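PDB 2DFA: 5-oxoprolinase subunit A from Thermus thermophilus, which probably cleaves 5-oxoproline to L-glutamate at the cost of ATP, working in a complex with its partner subunits PxpB and PxpC. Local coordinates for residues Ala61-Glu75 / His107-Arg120. Numbering follows the deposited sequence.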
loop_
_atom_site.group_PDB
_atom_site.type_symbol
_atom_site.label_atom_id
_atom_site.label_comp_id
_atom_site.label_asym_id
_atom_site.label_seq_id
_atom_site.Cartn_x
_atom_site.Cartn_y
_atom_site.Cartn_z
ATOM N N ALA A 61 -0.392 20.848 7.850
ATOM C CA ALA A 61 -0.295 19.401 7.650
ATOM C C ALA A 61 -1.253 18.652 8.565
ATOM O O ALA A 61 -1.448 19.020 9.723
ATOM C CB ALA A 61 1.141 18.929 7.895
ATOM N N HIS A 62 -1.843 17.587 8.031
ATOM C CA HIS A 62 -2.793 16.761 8.759
ATOM C C HIS A 62 -2.237 15.325 8.747
ATOM O O HIS A 62 -2.807 14.436 8.126
ATOM C CB HIS A 62 -4.148 16.831 8.041
ATOM C CG HIS A 62 -5.319 16.431 8.882
ATOM N ND1 HIS A 62 -5.386 16.669 10.237
ATOM C CD2 HIS A 62 -6.513 15.886 8.539
ATOM C CE1 HIS A 62 -6.568 16.294 10.693
ATOM N NE2 HIS A 62 -7.269 15.817 9.682
ATOM N N PRO A 63 -1.104 15.093 9.433
ATOM C CA PRO A 63 -0.502 13.754 9.471
ATOM C C PRO A 63 -1.329 12.706 10.210
ATOM O O PRO A 63 -2.014 13.006 11.190
ATOM C CB PRO A 63 0.854 14.007 10.125
ATOM C CG PRO A 63 0.549 15.136 11.086
ATOM C CD PRO A 63 -0.302 16.055 10.216
ATOM N N GLY A 64 -1.267 11.469 9.726
ATOM C CA GLY A 64 -2.017 10.400 10.357
ATOM C C GLY A 64 -1.273 9.075 10.385
ATOM O O GLY A 64 -0.127 8.978 9.936
ATOM N N PHE A 65 -1.927 8.058 10.936
ATOM C CA PHE A 65 -1.357 6.716 11.006
ATOM C C PHE A 65 -1.259 6.126 9.600
ATOM O O PHE A 65 -2.001 6.519 8.690
ATOM C CB PHE A 65 -2.256 5.785 11.835
ATOM C CG PHE A 65 -2.095 5.920 13.325
ATOM C CD1 PHE A 65 -0.831 5.957 13.908
ATOM C CD2 PHE A 65 -3.214 5.930 14.156
ATOM C CE1 PHE A 65 -0.687 6.000 15.299
ATOM C CE2 PHE A 65 -3.082 5.972 15.543
ATOM C CZ PHE A 65 -1.817 6.007 16.117
ATOM N N PRO A 66 -0.336 5.172 9.397
ATOM C CA PRO A 66 -0.195 4.552 8.083
ATOM C C PRO A 66 -1.279 3.475 7.962
ATOM O O PRO A 66 -1.008 2.279 8.128
ATOM C CB PRO A 66 1.215 3.967 8.133
ATOM C CG PRO A 66 1.334 3.559 9.573
ATOM C CD PRO A 66 0.757 4.757 10.298
ATOM N N ASP A 67 -2.505 3.911 7.682
ATOM C CA ASP A 67 -3.655 3.005 7.561
ATOM C C ASP A 67 -4.648 3.605 6.565
ATOM O O ASP A 67 -5.657 4.200 6.946
ATOM C CB ASP A 67 -4.303 2.829 8.943
ATOM C CG ASP A 67 -5.504 1.885 8.932
ATOM O OD1 ASP A 67 -5.666 1.101 7.974
ATOM O OD2 ASP A 67 -6.283 1.932 9.908
ATOM N N LEU A 68 -4.348 3.453 5.282
ATOM C CA LEU A 68 -5.197 4.004 4.230
ATOM C C LEU A 68 -6.604 3.414 4.223
ATOM O O LEU A 68 -7.594 4.151 4.236
ATOM C CB LEU A 68 -4.551 3.783 2.861
ATOM C CG LEU A 68 -5.294 4.374 1.658
ATOM C CD1 LEU A 68 -5.451 5.882 1.839
ATOM C CD2 LEU A 68 -4.521 4.064 0.384
ATOM N N VAL A 69 -6.697 2.087 4.203
ATOM C CA VAL A 69 -8.004 1.449 4.169
ATOM C C VAL A 69 -8.842 1.856 5.372
ATOM O O VAL A 69 -10.065 1.968 5.270
ATOM C CB VAL A 69 -7.879 -0.109 4.086
ATOM C CG1 VAL A 69 -7.317 -0.676 5.381
ATOM C CG2 VAL A 69 -9.235 -0.723 3.768
ATOM N N GLY A 70 -8.188 2.102 6.506
ATOM C CA GLY A 70 -8.914 2.502 7.702
ATOM C C GLY A 70 -9.074 4.011 7.833
ATOM O O GLY A 70 -9.654 4.505 8.807
ATOM N N PHE A 71 -8.553 4.738 6.851
ATOM C CA PHE A 71 -8.615 6.203 6.821
ATOM C C PHE A 71 -7.975 6.826 8.064
ATOM O O PHE A 71 -8.365 7.915 8.502
ATOM C CB PHE A 71 -10.070 6.675 6.695
ATOM C CG PHE A 71 -10.208 8.098 6.214
ATOM C CD1 PHE A 71 -9.786 8.457 4.934
ATOM C CD2 PHE A 71 -10.766 9.077 7.037
ATOM C CE1 PHE A 71 -9.917 9.775 4.477
ATOM C CE2 PHE A 71 -10.902 10.396 6.589
ATOM C CZ PHE A 71 -10.477 10.743 5.306
ATOM N N GLY A 72 -6.989 6.126 8.620
ATOM C CA GLY A 72 -6.297 6.603 9.805
ATOM C C GLY A 72 -7.211 6.808 11.002
ATOM O O GLY A 72 -6.894 7.577 11.903
ATOM N N ARG A 73 -8.345 6.118 11.015
ATOM C CA ARG A 73 -9.307 6.246 12.110
ATOM C C ARG A 73 -9.170 5.127 13.134
ATOM O O ARG A 73 -9.940 5.058 14.093
ATOM C CB ARG A 73 -10.730 6.226 11.555
ATOM C CG ARG A 73 -11.031 7.310 10.535
ATOM C CD ARG A 73 -11.210 8.659 11.196
ATOM N NE ARG A 73 -11.839 9.623 10.296
ATOM C CZ ARG A 73 -12.168 10.864 10.642
ATOM N NH1 ARG A 73 -11.927 11.297 11.875
ATOM N NH2 ARG A 73 -12.735 11.674 9.756
ATOM N N ARG A 74 -8.192 4.249 12.934
ATOM C CA ARG A 74 -8.000 3.128 13.843
ATOM C C ARG A 74 -6.712 3.216 14.651
ATOM O O ARG A 74 -5.641 3.471 14.107
ATOM C CB ARG A 74 -8.036 1.815 13.046
ATOM C CG ARG A 74 -9.321 1.658 12.234
ATOM C CD ARG A 74 -9.412 0.323 11.505
ATOM N NE ARG A 74 -8.395 0.163 10.465
ATOM C CZ ARG A 74 -8.364 -0.862 9.622
ATOM N NH1 ARG A 74 -9.296 -1.806 9.701
ATOM N NH2 ARG A 74 -7.402 -0.957 8.708
ATOM N N GLU A 75 -6.833 3.013 15.957
ATOM C CA GLU A 75 -5.685 3.040 16.858
ATOM C C GLU A 75 -4.639 2.032 16.380
ATOM O O GLU A 75 -4.982 0.903 16.023
ATOM C CB GLU A 75 -6.144 2.689 18.278
ATOM C CG GLU A 75 -5.053 2.181 19.230
ATOM C CD GLU A 75 -3.972 3.208 19.525
ATOM O OE1 GLU A 75 -4.115 4.377 19.102
ATOM O OE2 GLU A 75 -2.977 2.840 20.193
ATOM N N HIS A 107 0.635 25.358 9.736
ATOM C CA HIS A 107 0.532 24.684 11.023
ATOM C C HIS A 107 0.568 23.170 10.841
ATOM O O HIS A 107 0.738 22.669 9.732
ATOM C CB HIS A 107 -0.793 25.058 11.697
ATOM C CG HIS A 107 -2.002 24.609 10.932
ATOM N ND1 HIS A 107 -2.482 25.285 9.830
ATOM C CD2 HIS A 107 -2.793 23.520 11.077
ATOM C CE1 HIS A 107 -3.515 24.631 9.329
ATOM N NE2 HIS A 107 -3.723 23.554 10.067
ATOM N N VAL A 108 0.425 22.463 11.952
ATOM C CA VAL A 108 0.363 21.008 11.940
ATOM C C VAL A 108 -0.754 20.611 12.889
ATOM O O VAL A 108 -0.915 21.197 13.965
ATOM C CB VAL A 108 1.680 20.347 12.410
ATOM C CG1 VAL A 108 1.486 18.824 12.498
ATOM C CG2 VAL A 108 2.808 20.665 11.433
ATOM N N LYS A 109 -1.539 19.625 12.472
ATOM C CA LYS A 109 -2.639 19.114 13.268
ATOM C C LYS A 109 -2.816 17.633 12.938
ATOM O O LYS A 109 -3.190 17.282 11.819
ATOM C CB LYS A 109 -3.935 19.848 12.933
ATOM C CG LYS A 109 -5.169 19.272 13.617
ATOM C CD LYS A 109 -6.435 19.918 13.056
ATOM C CE LYS A 109 -7.696 19.324 13.653
ATOM N NZ LYS A 109 -8.903 19.850 12.946
ATOM N N PRO A 110 -2.554 16.754 13.909
ATOM C CA PRO A 110 -2.687 15.298 13.726
ATOM C C PRO A 110 -4.101 14.913 13.302
ATOM O O PRO A 110 -5.068 15.590 13.656
ATOM C CB PRO A 110 -2.345 14.739 15.103
ATOM C CG PRO A 110 -1.422 15.791 15.683
ATOM C CD PRO A 110 -2.084 17.076 15.269
ATOM N N HIS A 111 -4.218 13.813 12.564
ATOM C CA HIS A 111 -5.515 13.337 12.089
ATOM C C HIS A 111 -6.029 12.086 12.796
ATOM O O HIS A 111 -5.251 11.227 13.217
ATOM C CB HIS A 111 -5.450 13.025 10.589
ATOM C CG HIS A 111 -6.573 12.155 10.109
ATOM N ND1 HIS A 111 -7.841 12.640 9.870
ATOM C CD2 HIS A 111 -6.636 10.818 9.889
ATOM C CE1 HIS A 111 -8.637 11.641 9.525
ATOM N NE2 HIS A 111 -7.929 10.525 9.529
ATOM N N GLY A 112 -7.357 11.997 12.891
ATOM C CA GLY A 112 -8.024 10.848 13.476
ATOM C C GLY A 112 -7.453 10.170 14.705
ATOM O O GLY A 112 -7.225 10.808 15.732
ATOM N N ALA A 113 -7.228 8.861 14.598
ATOM C CA ALA A 113 -6.719 8.074 15.717
ATOM C C ALA A 113 -5.381 8.555 16.261
ATOM O O ALA A 113 -5.105 8.385 17.450
ATOM C CB ALA A 113 -6.635 6.601 15.327
ATOM N N LEU A 114 -4.544 9.144 15.408
ATOM C CA LEU A 114 -3.251 9.651 15.873
ATOM C C LEU A 114 -3.521 10.815 16.824
ATOM O O LEU A 114 -2.887 10.942 17.870
ATOM C CB LEU A 114 -2.392 10.135 14.694
ATOM C CG LEU A 114 -1.013 10.738 15.026
ATOM C CD1 LEU A 114 -0.188 9.761 15.869
ATOM C CD2 LEU A 114 -0.284 11.080 13.733
ATOM N N TYR A 115 -4.471 11.663 16.439
ATOM C CA TYR A 115 -4.859 12.820 17.243
ATOM C C TYR A 115 -5.334 12.314 18.608
ATOM O O TYR A 115 -4.872 12.773 19.653
ATOM C CB TYR A 115 -5.990 13.576 16.533
ATOM C CG TYR A 115 -6.354 14.916 17.139
ATOM C CD1 TYR A 115 -5.480 16.002 17.061
ATOM C CD2 TYR A 115 -7.584 15.105 17.773
ATOM C CE1 TYR A 115 -5.824 17.247 17.595
ATOM C CE2 TYR A 115 -7.936 16.345 18.313
ATOM C CZ TYR A 115 -7.053 17.410 18.218
ATOM O OH TYR A 115 -7.403 18.638 18.738
ATOM N N LEU A 116 -6.251 11.350 18.590
ATOM C CA LEU A 116 -6.787 10.784 19.822
ATOM C C LEU A 116 -5.709 10.105 20.671
ATOM O O LEU A 116 -5.705 10.241 21.893
ATOM C CB LEU A 116 -7.911 9.788 19.505
ATOM C CG LEU A 116 -9.150 10.381 18.823
ATOM C CD1 LEU A 116 -10.187 9.285 18.586
ATOM C CD2 LEU A 116 -9.734 11.488 19.694
ATOM N N LYS A 117 -4.797 9.373 20.032
ATOM C CA LYS A 117 -3.733 8.699 20.772
ATOM C C LYS A 117 -2.869 9.760 21.454
ATOM O O LYS A 117 -2.437 9.588 22.598
ATOM C CB LYS A 117 -2.873 7.848 19.827
ATOM C CG LYS A 117 -1.863 6.945 20.534
ATOM C CD LYS A 117 -1.039 6.163 19.516
ATOM C CE LYS A 117 -0.050 5.207 20.181
ATOM N NZ LYS A 117 -0.726 4.175 21.010
ATOM N N ALA A 118 -2.634 10.861 20.747
ATOM C CA ALA A 118 -1.837 11.966 21.276
ATOM C C ALA A 118 -2.501 12.611 22.494
ATOM O O ALA A 118 -1.827 12.974 23.459
ATOM C CB ALA A 118 -1.627 13.015 20.197
ATOM N N CYS A 119 -3.821 12.750 22.449
ATOM C CA CYS A 119 -4.550 13.371 23.551
ATOM C C CYS A 119 -4.513 12.591 24.860
ATOM O O CYS A 119 -4.770 13.156 25.925
ATOM C CB CYS A 119 -6.004 13.627 23.142
ATOM S SG CYS A 119 -6.204 14.933 21.900
ATOM N N ARG A 120 -4.189 11.302 24.795
ATOM C CA ARG A 120 -4.137 10.487 26.007
ATOM C C ARG A 120 -2.804 9.775 26.236
ATOM O O ARG A 120 -2.612 9.138 27.274
ATOM C CB ARG A 120 -5.266 9.451 25.991
ATOM C CG ARG A 120 -5.265 8.540 24.778
ATOM C CD ARG A 120 -6.466 7.604 24.787
ATOM N NE ARG A 120 -6.651 6.936 23.500
ATOM C CZ ARG A 120 -5.832 6.015 22.998
ATOM N NH1 ARG A 120 -4.756 5.629 23.675
ATOM N NH2 ARG A 120 -6.086 5.485 21.808
HETATM O O HOH W 1 -4.508 8.858 12.000
HETATM O O HOH W 2 -6.239 6.165 18.689
#
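His62 and His111 meet edge-to-face, ring planes at 77°, with His111 CB lying 3.4 Å from the centroid of the His62 ring. Hydrogen bonds fix both imidazoles: His62 ND1 donates in its ring plane to Lys109 O (2.8 Å), and His111 NE2 donates to Phe71 O (2.8 Å). His111 CG stands anti to the backbone N (chi1 162°), which carries the ring in among Phe71, Gly72 and Arg73; the Arg73 guanidinium lays one face over CE1. With Asp8, the two histidines may form an empty metal site. An alanine in place of His62 would probably leave Lys109 O without this donor and uncover one flank of His111. Backbone bonds run alongside, from Lys109 N to Ala61 O, His111 N to Pro63 O and Ala113 N to Gly72 O, while one water joins Phe65 N, Gly72 O and His111 O. Among apolar groups, Leu114 CB sits over the Phe65 face and Lys117 CD abuts its edge, CZ, at 3.5 Å. Lys117 NZ then reaches the syn lone pair of Glu75 OE2 (2.7 Å). The contact thus ties the loop after strand 58-62 to helix 112-120, with helices 80-100 and 122-135 packed against Val108.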